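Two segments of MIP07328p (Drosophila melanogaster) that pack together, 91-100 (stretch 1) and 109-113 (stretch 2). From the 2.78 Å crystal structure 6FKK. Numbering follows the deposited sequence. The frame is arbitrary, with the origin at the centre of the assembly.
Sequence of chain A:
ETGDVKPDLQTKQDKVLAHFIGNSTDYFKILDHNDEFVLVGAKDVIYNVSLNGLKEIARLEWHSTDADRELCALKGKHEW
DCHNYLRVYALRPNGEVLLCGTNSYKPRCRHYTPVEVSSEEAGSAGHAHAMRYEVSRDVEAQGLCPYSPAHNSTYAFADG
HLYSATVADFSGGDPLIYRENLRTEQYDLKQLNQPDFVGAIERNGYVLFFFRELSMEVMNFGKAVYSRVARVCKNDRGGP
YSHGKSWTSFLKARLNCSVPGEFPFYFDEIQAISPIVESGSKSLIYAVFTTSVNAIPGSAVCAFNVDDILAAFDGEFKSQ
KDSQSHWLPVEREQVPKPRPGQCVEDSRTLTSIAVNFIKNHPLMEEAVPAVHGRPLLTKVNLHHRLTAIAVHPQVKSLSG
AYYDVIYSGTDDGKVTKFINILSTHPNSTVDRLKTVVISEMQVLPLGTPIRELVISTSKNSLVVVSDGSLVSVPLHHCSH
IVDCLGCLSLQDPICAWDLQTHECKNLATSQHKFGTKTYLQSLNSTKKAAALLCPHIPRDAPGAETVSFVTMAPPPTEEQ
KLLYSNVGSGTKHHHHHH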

# COMPACT_ATOMS: atom_id res chain seq x y z
N LEU A 91 11.50 -11.28 10.24
CA LEU A 91 11.83 -12.01 11.46
C LEU A 91 11.49 -13.48 11.23
O LEU A 91 10.32 -13.87 11.27
N ARG A 92 12.52 -14.28 10.98
CA ARG A 92 12.32 -15.68 10.64
C ARG A 92 11.73 -16.45 11.82
O ARG A 92 11.84 -16.03 12.97
N PRO A 93 11.08 -17.59 11.55
CA PRO A 93 10.50 -18.38 12.65
C PRO A 93 11.52 -18.93 13.64
O PRO A 93 11.13 -19.38 14.72
N ASN A 94 12.81 -18.90 13.31
CA ASN A 94 13.85 -19.35 14.23
C ASN A 94 14.26 -18.27 15.23
O ASN A 94 15.17 -18.51 16.03
N GLY A 95 13.62 -17.11 15.20
CA GLY A 95 14.10 -15.96 15.92
C GLY A 95 15.20 -15.20 15.21
O GLY A 95 15.64 -14.16 15.73
N GLU A 96 15.65 -15.68 14.06
CA GLU A 96 16.68 -15.00 13.28
C GLU A 96 16.10 -13.74 12.62
O GLU A 96 14.89 -13.50 12.61
N VAL A 97 17.00 -12.94 12.05
CA VAL A 97 16.64 -11.71 11.36
C VAL A 97 17.18 -11.80 9.93
O VAL A 97 18.36 -12.09 9.73
N LEU A 98 16.32 -11.54 8.96
CA LEU A 98 16.70 -11.56 7.55
C LEU A 98 16.86 -10.13 7.06
O LEU A 98 15.97 -9.29 7.26
N LEU A 99 17.99 -9.84 6.43
CA LEU A 99 18.27 -8.52 5.89
C LEU A 99 18.83 -8.64 4.49
O LEU A 99 19.79 -9.39 4.26
N CYS A 100 18.25 -7.90 3.55
CA CYS A 100 18.69 -7.88 2.16
C CYS A 100 18.82 -6.43 1.70
O CYS A 100 17.99 -5.59 2.04
N CYS A 109 21.58 -11.18 0.57
CA CYS A 109 20.78 -11.36 1.77
C CYS A 109 21.65 -11.93 2.89
O CYS A 109 22.62 -12.64 2.64
N ARG A 110 21.28 -11.62 4.13
CA ARG A 110 22.01 -12.08 5.29
C ARG A 110 21.04 -12.51 6.39
O ARG A 110 19.91 -12.02 6.46
N HIS A 111 21.50 -13.42 7.23
CA HIS A 111 20.79 -13.83 8.44
C HIS A 111 21.60 -13.41 9.66
O HIS A 111 22.82 -13.55 9.68
N TYR A 112 20.90 -12.88 10.67
CA TYR A 112 21.55 -12.31 11.84
C TYR A 112 21.04 -12.97 13.11
O TYR A 112 19.99 -13.62 13.13
N THR A 113 21.81 -12.79 14.18
CA THR A 113 21.44 -13.29 15.50
C THR A 113 22.01 -12.39 16.60
O THR A 113 23.20 -12.07 16.59

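Residues 97-100 and 109-112 form two neighbouring antiparallel strands. Val97 pairs with Tyr112, Leu98 with His111, Leu99 with Arg110 and Cys100 with Cys109. Four backbone hydrogen bonds hold this register. Tyr112 N to Val97 O is 2.8 Å and Val97 N to Tyr112 O is 3.3 Å. Leu99 N to Arg110 O is 2.9 Å and Arg110 N to Leu99 O is 2.7 Å. Side chains alternate along each strand, so paired residues meet on the same face and successive pairs on opposite faces. Leu98, Cys100, Cys109 and His111 share one face. Val97, Leu99, Arg110 and Tyr112 share the other.

The covalent link is a disulfide. Cys100 SG and Cys109 SG are 2.0 Å apart, with chi3 at 107°. Both cysteines have chi1 in m. They form a non-hydrogen-bonded pair, and their CA atoms come within 4.1 Å, the closest of the paired residues. The bond ties the strands together where the backbone hydrogen bonds do not.

Apolar contacts occur on both faces. With chi1 t and chi2 p, the end of the Leu98 side chain comes nearer the second stretch. Leu98 CD1 lies 4.1 Å from Cys109 CB. It also sits over one face of the His111 ring, 4.1 Å from the ring centroid, in a CH-pi contact. His111 has chi1 m and chi2 74°. On the other face, Val97, with chi1 t, places its CB 4.1 Å from Tyr112 CB. Tyr112 has chi1 m and chi2 87°. Tyr112 CE1 lies 4.0 Å from Leu99 CB. Leu99 has an off-well chi1 of -92° and chi2 t.

The charged groups of Arg92 and Glu96 lie near His111. Arg92 is m, t, p through chi3, and its CA-to-CB bond points toward the second stretch. Its CD lies 3.5 Å from His111 CD2, at the ring edge. Arg92 NH1 forms a salt bridge with Glu96 OE1 at 3.1 Å; the hydrogen bond within it is weak. Glu96 has chi1 m and chi2 t, and its OE1 comes within 3.6 Å of His111 CD2. Arg92 and Glu96 thus meet each other and the same ring carbon. The type I turn from Arg92 to Gly95 brings the two residues close.

A second polar pair lies within stretch 2. Arg110 NH1 donates to Tyr112 OH at 3.0 Å. The Arg110 side chain is m, t, t through chi3, and its end leads away from the first stretch. Its NE is hydrogen-bonded elsewhere in the structure.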

# COMPACT_ATOMS: atom_id res chain seq x y z
CB LEU A 91 11.07 -11.43 12.65
CG LEU A 91 11.28 -12.07 14.03
CD1 LEU A 91 12.73 -11.96 14.46
CD2 LEU A 91 10.36 -11.43 15.06
CB ARG A 92 13.65 -16.31 10.22
CG ARG A 92 14.12 -15.91 8.83
CD ARG A 92 15.14 -16.90 8.31
NE ARG A 92 14.56 -18.23 8.15
CZ ARG A 92 15.26 -19.36 8.14
NH1 ARG A 92 16.58 -19.32 8.29
NH2 ARG A 92 14.65 -20.52 7.99
CB PRO A 93 9.77 -19.52 11.92
CG PRO A 93 10.40 -19.58 10.56
CD PRO A 93 10.74 -18.16 10.23
CB ASN A 94 15.09 -19.80 13.45
CG ASN A 94 14.78 -20.87 12.43
OD1 ASN A 94 15.06 -20.71 11.24
ND2 ASN A 94 14.21 -21.98 12.88
CB GLU A 96 17.25 -15.92 12.21
CG GLU A 96 18.15 -17.03 12.75
CD GLU A 96 18.73 -17.88 11.63
OE1 GLU A 96 18.14 -17.90 10.53
OE2 GLU A 96 19.77 -18.52 11.86
CB VAL A 97 17.20 -10.47 12.08
CG1 VAL A 97 17.12 -9.25 11.17
CG2 VAL A 97 16.43 -10.23 13.37
CB LEU A 98 15.65 -12.30 6.72
CG LEU A 98 15.84 -12.31 5.20
CD1 LEU A 98 17.20 -12.89 4.83
CD2 LEU A 98 14.72 -13.07 4.52
CB LEU A 99 19.25 -7.75 6.78
CG LEU A 99 18.64 -6.85 7.86
CD1 LEU A 99 19.74 -6.05 8.55
CD2 LEU A 99 17.59 -5.93 7.26
CB CYS A 100 17.72 -8.64 1.25
SG CYS A 100 17.26 -10.32 1.80
CB CYS A 109 19.58 -12.29 1.53
SG CYS A 109 18.24 -11.58 0.54
CB ARG A 110 22.95 -11.01 5.85
CG ARG A 110 24.29 -10.88 5.15
CD ARG A 110 25.18 -9.90 5.90
NE ARG A 110 26.38 -9.55 5.15
CZ ARG A 110 27.23 -8.59 5.51
NH1 ARG A 110 26.99 -7.88 6.61
NH2 ARG A 110 28.30 -8.33 4.78
CB HIS A 111 20.55 -15.34 8.45
CG HIS A 111 19.68 -15.83 7.34
ND1 HIS A 111 20.12 -15.91 6.03
CD2 HIS A 111 18.39 -16.25 7.33
CE1 HIS A 111 19.15 -16.37 5.27
NE2 HIS A 111 18.09 -16.58 6.03
CB TYR A 112 21.33 -10.79 11.92
CG TYR A 112 22.16 -10.00 10.93
CD1 TYR A 112 21.71 -9.76 9.64
CD2 TYR A 112 23.40 -9.48 11.30
CE1 TYR A 112 22.47 -9.03 8.74
CE2 TYR A 112 24.16 -8.75 10.41
CZ TYR A 112 23.69 -8.52 9.13
OH TYR A 112 24.45 -7.80 8.25
CB THR A 113 21.93 -14.73 15.73
OG1 THR A 113 21.27 -15.61 14.81
CG2 THR A 113 21.65 -15.17 17.15